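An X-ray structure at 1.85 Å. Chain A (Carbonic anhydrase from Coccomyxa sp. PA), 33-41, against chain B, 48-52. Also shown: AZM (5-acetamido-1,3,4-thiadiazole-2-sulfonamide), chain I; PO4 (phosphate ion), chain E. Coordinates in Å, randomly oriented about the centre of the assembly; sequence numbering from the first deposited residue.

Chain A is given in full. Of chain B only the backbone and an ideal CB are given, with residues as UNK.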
# COMPACT_ATOMS: atom_id res chain seq x y z
N LYS A 33 31.73 -9.91 15.40
CA LYS A 33 30.80 -9.93 16.51
C LYS A 33 29.30 -9.77 16.08
O LYS A 33 28.39 -10.05 16.88
CB LYS A 33 31.08 -8.83 17.53
CG LYS A 33 31.05 -7.47 16.90
CD LYS A 33 31.35 -6.35 17.87
CE LYS A 33 31.76 -5.16 17.04
NZ LYS A 33 32.03 -4.12 17.99
N VAL A 34 29.09 -9.37 14.81
CA VAL A 34 27.69 -9.27 14.33
C VAL A 34 27.45 -10.32 13.27
O VAL A 34 26.51 -10.18 12.44
CB VAL A 34 27.39 -7.84 13.77
CG1 VAL A 34 27.38 -6.86 14.98
CG2 VAL A 34 28.38 -7.42 12.69
N ALA A 35 28.26 -11.41 13.28
CA ALA A 35 28.13 -12.37 12.17
C ALA A 35 26.84 -13.06 12.31
O ALA A 35 26.25 -13.47 11.32
CB ALA A 35 29.31 -13.39 12.13
N GLY A 36 26.35 -13.23 13.54
CA GLY A 36 25.10 -14.03 13.67
C GLY A 36 23.92 -13.44 14.44
O GLY A 36 22.94 -14.15 14.74
N SER A 37 24.03 -12.16 14.82
CA SER A 37 22.94 -11.46 15.52
C SER A 37 23.15 -9.95 15.39
O SER A 37 24.22 -9.47 14.91
CB SER A 37 22.91 -11.75 17.06
OG SER A 37 24.19 -11.35 17.50
N GLN A 38 22.12 -9.18 15.74
CA GLN A 38 22.31 -7.69 15.82
C GLN A 38 21.59 -7.23 17.06
O GLN A 38 20.54 -7.78 17.44
CB GLN A 38 21.71 -6.91 14.57
CG GLN A 38 20.15 -7.15 14.49
CD GLN A 38 19.53 -6.49 13.14
OE1 GLN A 38 19.90 -5.34 12.78
NE2 GLN A 38 18.61 -7.18 12.52
N ALA A 39 22.10 -6.15 17.62
CA ALA A 39 21.44 -5.54 18.76
C ALA A 39 21.63 -4.01 18.75
O ALA A 39 22.26 -3.38 19.65
CB ALA A 39 21.98 -6.21 20.14
N PRO A 40 21.04 -3.33 17.70
CA PRO A 40 21.15 -1.89 17.56
C PRO A 40 20.31 -1.24 18.62
O PRO A 40 19.24 -1.77 18.97
CB PRO A 40 20.49 -1.66 16.12
CG PRO A 40 19.48 -2.74 16.05
CD PRO A 40 20.38 -3.93 16.52
N GLU A 41 20.76 -0.07 19.09
CA GLU A 41 19.93 0.69 19.97
C GLU A 41 19.05 1.73 19.24
O GLU A 41 18.20 2.30 19.88
CB GLU A 41 20.78 1.43 21.01
CG GLU A 41 21.35 0.37 22.00
CD GLU A 41 22.09 1.02 23.13
OE1 GLU A 41 21.86 0.55 24.29
OE2 GLU A 41 22.85 2.00 22.84
N UNK B 48 17.10 -3.38 5.77
CA UNK B 48 17.16 -2.40 6.83
C UNK B 48 18.04 -2.86 8.01
O UNK B 48 18.32 -2.09 8.88
CB UNK B 48 15.74 -2.09 7.32
N UNK B 49 18.40 -4.12 8.02
CA UNK B 49 19.27 -4.73 9.03
C UNK B 49 20.42 -3.79 9.40
O UNK B 49 21.11 -3.35 8.55
CB UNK B 49 19.82 -6.06 8.52
N UNK B 50 20.64 -3.56 10.68
CA UNK B 50 21.66 -2.63 11.15
C UNK B 50 23.09 -2.93 10.78
O UNK B 50 23.94 -2.13 10.99
CB UNK B 50 21.58 -2.55 12.68
N UNK B 51 23.35 -4.10 10.26
CA UNK B 51 24.69 -4.51 9.94
C UNK B 51 25.12 -4.19 8.52
O UNK B 51 26.23 -4.45 8.16
CB UNK B 51 24.83 -6.01 10.18
N UNK B 52 24.21 -3.61 7.74
CA UNK B 52 24.41 -3.45 6.33
C UNK B 52 24.20 -2.02 5.82
O UNK B 52 23.15 -1.67 5.42
CB UNK B 52 23.47 -4.40 5.59
C1 AZM I . 15.33 -8.88 10.03
C2 AZM I . 13.56 -10.16 11.08
C3 AZM I . 11.26 -10.68 10.89
C4 AZM I . 10.01 -11.28 11.46
N1 AZM I . 17.60 -8.67 8.58
N2 AZM I . 14.74 -10.50 11.55
N3 AZM I . 15.86 -9.71 10.97
N4 AZM I . 12.45 -10.87 11.48
O1 AZM I . 16.92 -6.92 10.19
O2 AZM I . 15.37 -7.37 8.24
O3 AZM I . 11.17 -10.04 9.84
S1 AZM I . 16.43 -7.84 9.21
S2 AZM I . 13.63 -8.96 9.88
P PO4 E . 31.12 -3.68 21.47
O1 PO4 E . 32.47 -3.69 20.89
O2 PO4 E . 30.71 -5.06 21.96
O3 PO4 E . 31.00 -2.69 22.62
O4 PO4 E . 30.17 -3.27 20.39

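Position 48 gives chain A little to read. Its CA-to-CB bond points sideways, and nothing of the 33-41 stretch lies within 5.5 Å of the ideal CB. Phi and psi of -75° and -12° are comfortable for almost any L-amino acid, so this contact leaves the choice wide. The deposited residue is A48(B), whose methyl takes no part in the contact.

Position 49 is more restricted. The CA-to-CB bond again runs sideways, but the ideal CB is 4.3 Å from OE1 of Q38(A), and the sulfonamide end of AZM is nearby. The backbone, at -41° and 130°, begins a type I turn, a first position where Asp, Asn and Ser are common because a short polar side chain can accept a hydrogen bond from the main-chain NH two residues on. Any of these three would suit. The residue is D49(B), with chi1 at t. Its OD2 accepts from the backbone N of position 51 at 2.9 Å, and the turn is closed by a 3.2 Å hydrogen bond from the N of position 52 to O of D49(B). OD1 sits 3.2 Å from NE2 of Q38(A), but the angle is poor and this is no hydrogen bond; NE2 of Q38(A) instead donates to O1 of AZM at 2.9 Å. OD1 also lies 3.0 Å from N1 of AZM.

Position 50 points toward chain A into a tight place: its ideal CB is 3.3 Å from OE1 of Q38(A) and 3.7 Å from CB of P40(A). The backbone N already donates to that OE1 at 2.9 Å. A small side chain is called for, and Ala, Ser or perhaps Cys could be accommodated; a hydroxyl has the added attraction of an acceptor within reach. S50(B) uses it, with chi1 at p: OG donates to OE1 of Q38(A) at 2.5 Å, a very short bond, so one carbonyl oxygen receives both the main-chain and side-chain donors of the same serine. OG also packs 3.5 Å from CD of P40(A).

Position 51 also points toward chain A, with more space: the ideal CB is 4.6 Å from CG2 of V34(A). Beyond it runs the 34-37 backbone with its carbonyl oxygens, so a long side chain with an aliphatic stem and a donor at its tip fits; Lys, Arg or Gln would be reasonable guesses. R51(B) has more of its surface covered by the other stretch than any other residue in the contact. Its CD packs 3.7 Å from CB of V34(A), and NH1 donates to O of V34(A) at 2.9 Å, near the guanidinium plane, while C of S37(A) lies over one face. The acid at 49 holds the group in place, NE to OD2 and NH2 to OD1 of D49(B), both 2.8 Å and both part of a salt bridge.

Position 52 is out of reach of chain A. At -128° and 88° its extended backbone tolerates beta-branched residues well, and V52(B) is one.

Chain B (48-52) ADSRV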
# COMPACT_ATOMS: atom_id res chain seq x y z
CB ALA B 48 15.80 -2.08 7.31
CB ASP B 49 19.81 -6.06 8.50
CG ASP B 49 20.63 -6.85 9.53
OD1 ASP B 49 20.22 -7.92 9.91
OD2 ASP B 49 21.67 -6.40 9.91
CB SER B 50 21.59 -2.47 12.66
OG SER B 50 21.74 -3.69 13.28
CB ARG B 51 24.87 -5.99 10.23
CG ARG B 51 24.38 -6.38 11.57
CD ARG B 51 24.33 -7.85 11.74
NE ARG B 51 23.10 -8.42 11.25
CZ ARG B 51 22.87 -9.71 11.16
NH1 ARG B 51 23.77 -10.57 11.52
NH2 ARG B 51 21.74 -10.12 10.71
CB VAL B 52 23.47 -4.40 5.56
CG1 VAL B 52 23.89 -4.53 4.14
CG2 VAL B 52 23.42 -5.72 6.21
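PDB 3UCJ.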